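Local coordinates for putative phosphohistidine phosphatase, SixA (Nakamurella multipartita, PDB 4HBZ), which probably removes phosphate from phosphohistidine in proteins, as a putative SixA-type phosphatase of the phosphoglycerate mutase-like branch of the histidine phosphatase superfamily, at residues 42-45 and 46-49; 76-79 and 80-83; 153-156 and 157-160. All coordinates share one frame; numbering follows the deposited sequence.

Contact 1: 42-45 and 46-49; sequences TPDG and VRAA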
# COMPACT_ATOMS: atom_id res chain seq x y z
N THR A 42 2.21 18.93 -2.28
CA THR A 42 2.02 20.08 -3.18
C THR A 42 0.54 20.14 -3.57
O THR A 42 -0.22 19.19 -3.33
CB THR A 42 2.85 19.91 -4.46
OG1 THR A 42 2.36 18.77 -5.16
CG2 THR A 42 4.32 19.75 -4.16
N PRO A 43 0.10 21.25 -4.22
CA PRO A 43 -1.27 21.23 -4.69
C PRO A 43 -1.57 20.11 -5.67
O PRO A 43 -2.68 19.54 -5.63
CB PRO A 43 -1.45 22.62 -5.30
CG PRO A 43 -0.45 23.48 -4.52
CD PRO A 43 0.71 22.59 -4.22
N ASP A 44 -0.64 19.77 -6.53
CA ASP A 44 -0.86 18.62 -7.43
C ASP A 44 -0.90 17.32 -6.63
O ASP A 44 -1.71 16.43 -6.95
CB ASP A 44 0.23 18.53 -8.49
CG ASP A 44 0.12 19.60 -9.59
OD1 ASP A 44 -0.95 20.16 -9.84
OD2 ASP A 44 1.16 19.84 -10.21
N GLY A 45 -0.11 17.20 -5.56
CA GLY A 45 -0.15 15.97 -4.76
C GLY A 45 -1.49 15.83 -4.03
O GLY A 45 -2.07 14.75 -3.96
N VAL A 46 -2.05 16.95 -3.57
CA VAL A 46 -3.38 16.91 -2.98
C VAL A 46 -4.38 16.43 -4.03
O VAL A 46 -5.22 15.58 -3.74
CB VAL A 46 -3.81 18.27 -2.43
CG1 VAL A 46 -5.27 18.22 -2.00
CG2 VAL A 46 -2.95 18.68 -1.22
N ARG A 47 -4.35 16.98 -5.26
CA ARG A 47 -5.26 16.48 -6.31
C ARG A 47 -5.06 14.97 -6.59
O ARG A 47 -6.03 14.24 -6.73
CB ARG A 47 -5.12 17.27 -7.61
CG ARG A 47 -5.84 18.57 -7.55
CD ARG A 47 -5.72 19.32 -8.89
NE ARG A 47 -4.44 19.99 -9.03
CZ ARG A 47 -4.14 21.18 -8.51
NH1 ARG A 47 -2.94 21.68 -8.68
NH2 ARG A 47 -5.04 21.87 -7.80
N ALA A 48 -3.83 14.50 -6.62
CA ALA A 48 -3.59 13.10 -6.92
C ALA A 48 -4.13 12.22 -5.78
O ALA A 48 -4.75 11.18 -6.00
CB ALA A 48 -2.13 12.87 -7.13
N ALA A 49 -3.90 12.61 -4.54
CA ALA A 49 -4.38 11.80 -3.41
C ALA A 49 -5.91 11.81 -3.33
O ALA A 49 -6.56 10.82 -2.98
CB ALA A 49 -3.79 12.34 -2.12
O HOH W 1 -2.91 18.50 -10.63
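Asp44 and Arg47, three residues apart, are joined by a salt bridge on the first turn of helix 43-59, capped by Thr42. Thr42 OG1 accepts from Gly45 N at 3.0 Å, occupying an amide that has no earlier turn to bond to, and also makes a weak hydrogen bond to Ala29 O. Pro43 suits the first helical position because its ring fixes phi and its missing N-H is not needed there. The i to i+4 backbone bonds begin at the cap residue, with Val46 N to Thr42 O (2.9 Å), and run to Ala49 N to Gly45 O. Small Gly45, Ala48 and Ala49 suit the buried positions, Ala49 against helix 72-81.

On the exposed side, Asp44 should also suit the helix dipole. The Arg47 chain bends at chi3 (-79°), bringing the guanidinium back over the turn, with Pro43 O above the centre of one face. Its plane stands 72° from the Asp44 carboxylate; NH1 donates almost straight to Asp44 OD1 at 2.8 Å, within the guanidinium plane but on the anti side of the carboxylate and out of its plane. A water donates to Asp44 OD1 and accepts from Arg47 NE, each at 2.7 Å.

Contact 2: 76-79 and 80-83; sequences QTLA and ATGI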
# COMPACT_ATOMS: atom_id res chain seq x y z
N GLN A 76 -1.06 13.42 5.17
CA GLN A 76 -1.86 14.29 4.32
C GLN A 76 -2.44 13.53 3.14
O GLN A 76 -3.57 13.79 2.70
CB GLN A 76 -1.03 15.48 3.83
CG GLN A 76 -0.78 16.48 4.96
CD GLN A 76 0.20 17.56 4.59
OE1 GLN A 76 0.61 17.66 3.45
NE2 GLN A 76 0.64 18.36 5.57
N THR A 77 -1.69 12.59 2.59
CA THR A 77 -2.23 11.75 1.54
C THR A 77 -3.43 10.99 2.06
O THR A 77 -4.48 10.98 1.44
CB THR A 77 -1.15 10.75 1.05
OG1 THR A 77 -0.09 11.47 0.41
CG2 THR A 77 -1.74 9.77 0.12
N LEU A 78 -3.30 10.40 3.24
CA LEU A 78 -4.44 9.70 3.83
C LEU A 78 -5.65 10.64 4.02
O LEU A 78 -6.79 10.27 3.68
CB LEU A 78 -4.03 9.03 5.14
CG LEU A 78 -5.14 8.33 5.87
CD1 LEU A 78 -5.79 7.23 5.10
CD2 LEU A 78 -4.57 7.83 7.20
N ALA A 79 -5.42 11.80 4.59
CA ALA A 79 -6.49 12.74 4.84
C ALA A 79 -7.20 13.04 3.54
O ALA A 79 -8.45 13.10 3.47
CB ALA A 79 -5.91 14.01 5.49
N ALA A 80 -6.44 13.26 2.48
CA ALA A 80 -7.04 13.66 1.19
C ALA A 80 -7.89 12.55 0.56
O ALA A 80 -8.76 12.83 -0.27
CB ALA A 80 -5.98 14.13 0.21
N THR A 81 -7.62 11.30 0.90
CA THR A 81 -8.39 10.19 0.36
C THR A 81 -9.79 10.17 0.85
O THR A 81 -10.66 9.52 0.25
CB THR A 81 -7.79 8.78 0.67
OG1 THR A 81 -7.91 8.52 2.07
CG2 THR A 81 -6.42 8.58 0.19
N GLY A 82 -10.06 10.78 1.99
CA GLY A 82 -11.38 10.74 2.56
C GLY A 82 -11.80 9.42 3.20
O GLY A 82 -12.99 9.26 3.53
N ILE A 83 -10.86 8.48 3.31
CA ILE A 83 -11.09 7.21 3.95
C ILE A 83 -11.12 7.36 5.46
O ILE A 83 -10.16 7.88 6.06
CB ILE A 83 -10.01 6.24 3.48
CG1 ILE A 83 -10.21 5.93 1.97
CG2 ILE A 83 -10.03 4.91 4.25
CD1 ILE A 83 -9.04 5.25 1.29
O HOH W 2 -9.04 10.30 5.37
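Thr81 OG1 donates to Leu78 O at 2.6 Å, a short bond lying in the carbonyl plane on a lone pair. The hydroxyl reaches it because chi1 of 68° sets OG1 between the backbone N and the carbonyl carbon, folded back over the preceding turn. The same oxygen accepts from Ile83 N at 3.2 Å, closing an ST turn, so one side chain ties the last helical turn to the residues that leave it. Threonine fits this place because its hydroxyl can donate and accept at once. Its methyl, CG2, lies beside the backbone N, 3.3 Å from Thr77 O, and packs on Ala49 of helix 43-59. Leu78 CD1 approaches the hydroxyl at 3.9 Å.

Around this centre the backbone pattern changes. Ala80 N still bonds to Gln76 O in the regular i to i+4 manner, but Thr81 N is shared between Thr77 O and a weak bond to Leu78 O. Gly82 N then reaches only three residues back, to Ala79 O at 3.2 Å, coming from above the carbonyl plane. This is the C-terminal end of helix 72-81, the helix of a beta-alpha-beta unit between strands 65-69 and 86-90. Gly82 has positive phi (73°), a conformation that glycine adopts readily because it lacks a CB. Leu78 O, which already takes the Thr81 hydroxyl and the weak bond from Thr81 N, also has a water 2.8 Å away, lying between the helix end and the departing chain near Ile83 O.

Farther out, Leu78 suits its buried place by packing on Val87 and Tyr89 of strand 86-90. The compact Ala80 lets helix 43-59 come close at Ala49 and Thr50. Thr77 OG1 bonds to Arg73 O and Ala28 N, Gln76 OE1 accepts from Leu41 N, and Arg57 NE donates to Thr81 O.

Contact 3: 153-156 and 157-160; sequences HFAA and GTFA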
# COMPACT_ATOMS: atom_id res chain seq x y z
N HIS A 153 6.77 1.09 -12.68
CA HIS A 153 6.45 2.51 -12.56
C HIS A 153 5.60 2.70 -11.34
O HIS A 153 4.57 2.02 -11.17
CB HIS A 153 5.70 2.97 -13.80
CG HIS A 153 6.56 2.96 -15.01
ND1 HIS A 153 6.29 2.15 -16.09
CD2 HIS A 153 7.74 3.57 -15.29
CE1 HIS A 153 7.26 2.28 -16.99
NE2 HIS A 153 8.16 3.12 -16.52
N PHE A 154 6.07 3.55 -10.43
CA PHE A 154 5.39 3.70 -9.16
C PHE A 154 5.64 5.09 -8.62
O PHE A 154 6.21 5.30 -7.53
CB PHE A 154 5.81 2.55 -8.19
CG PHE A 154 4.71 2.12 -7.23
CD1 PHE A 154 4.37 2.88 -6.14
CD2 PHE A 154 3.99 0.97 -7.47
CE1 PHE A 154 3.36 2.52 -5.28
CE2 PHE A 154 3.00 0.60 -6.60
CZ PHE A 154 2.67 1.37 -5.50
N ALA A 155 5.14 6.09 -9.37
CA ALA A 155 5.32 7.49 -8.99
C ALA A 155 4.54 7.85 -7.75
O ALA A 155 3.62 7.14 -7.37
CB ALA A 155 4.81 8.35 -10.14
N ALA A 156 4.86 8.97 -7.14
CA ALA A 156 4.16 9.45 -5.98
C ALA A 156 2.65 9.49 -6.25
O ALA A 156 2.19 10.07 -7.23
CB ALA A 156 4.65 10.86 -5.64
N GLY A 157 1.89 8.86 -5.36
CA GLY A 157 0.44 8.78 -5.47
C GLY A 157 -0.09 7.47 -6.02
O GLY A 157 -1.29 7.20 -5.96
N THR A 158 0.82 6.64 -6.56
CA THR A 158 0.42 5.33 -7.09
C THR A 158 0.01 4.38 -6.02
O THR A 158 0.51 4.43 -4.91
CB THR A 158 1.61 4.71 -7.88
OG1 THR A 158 2.00 5.60 -8.92
CG2 THR A 158 1.29 3.37 -8.52
N PHE A 159 -0.95 3.53 -6.31
CA PHE A 159 -1.20 2.40 -5.42
C PHE A 159 -1.41 1.13 -6.19
O PHE A 159 -1.81 1.11 -7.33
CB PHE A 159 -2.39 2.67 -4.48
CG PHE A 159 -3.72 2.88 -5.16
CD1 PHE A 159 -4.55 1.82 -5.50
CD2 PHE A 159 -4.12 4.19 -5.47
CE1 PHE A 159 -5.77 2.05 -6.11
CE2 PHE A 159 -5.32 4.41 -6.09
CZ PHE A 159 -6.14 3.35 -6.38
N ALA A 160 -1.05 0.04 -5.53
CA ALA A 160 -1.26 -1.35 -6.01
C ALA A 160 -2.28 -2.05 -5.15
O ALA A 160 -2.32 -1.83 -3.91
CB ALA A 160 0.05 -2.13 -5.95
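The methyl CG2 of Thr158 sits almost exactly over the centre of the Phe154 ring, 3.6 Å from its centroid and 4° off the normal, a CH-pi contact. Thr158 CB adds to the same face, 3.7 Å from Phe154 CD1. With chi1 at -58°, OG1 lies beside the backbone N and turns to Ala155 O, which puts CG2 anti to that N and over the ring. Threonine therefore serves both an apolar and a polar neighbour. Ala155 O takes two bonds from one face of its plane, from Thr158 N at 3.0 Å and from Thr158 OG1 at 2.7 Å, which close and brace a type II beta turn. Buried Gly157 takes its positive-phi corner (100°), which suits a residue without CB because the Ala156 carbonyl oxygen crowds that side.

Away from this packed interior the contact thins. Ala155 is exposed, and partly exposed Ala156 turns its short side chain away from 157-160. The exposed His153 imidazole leads away from the turn.

Phe154 CE2 also reaches Ala160 CB at 4.1 Å, joining the loop to strand 159-164, which lies antiparallel between strands 20-26 and 177-182. Arg26 NH1, at the end of strand 20-26, bonds to Phe154 O. Phe154 packs on Ile124 and Pro125 of helix 123-138; Phe159 leaves the backbone away from 153-156, and its ring packs on Ala52, Trp55 and Leu56 of helix 43-59.

Contacts 1 and 2 are helix ends, partly buried, and their helices pack together: Ala49 CB of contact 1 lies 3.7 Å from Ala80 CB of contact 2. Contact 3 is more buried, at the entry to a sheet strand, and touches neither; its centre is about 9 Å from that of the chain, against about 18 Å for contact 1. Their chemistry follows their place. Charge and water mark the exposed face of contact 1, and aromatic packing the interior of contact 3. A threonine hydroxyl handles backbone groups in all three, capping a helix start at 42-45, bracing a turn at 157-160, and bridging a helix end to the chain beyond it at 80-83.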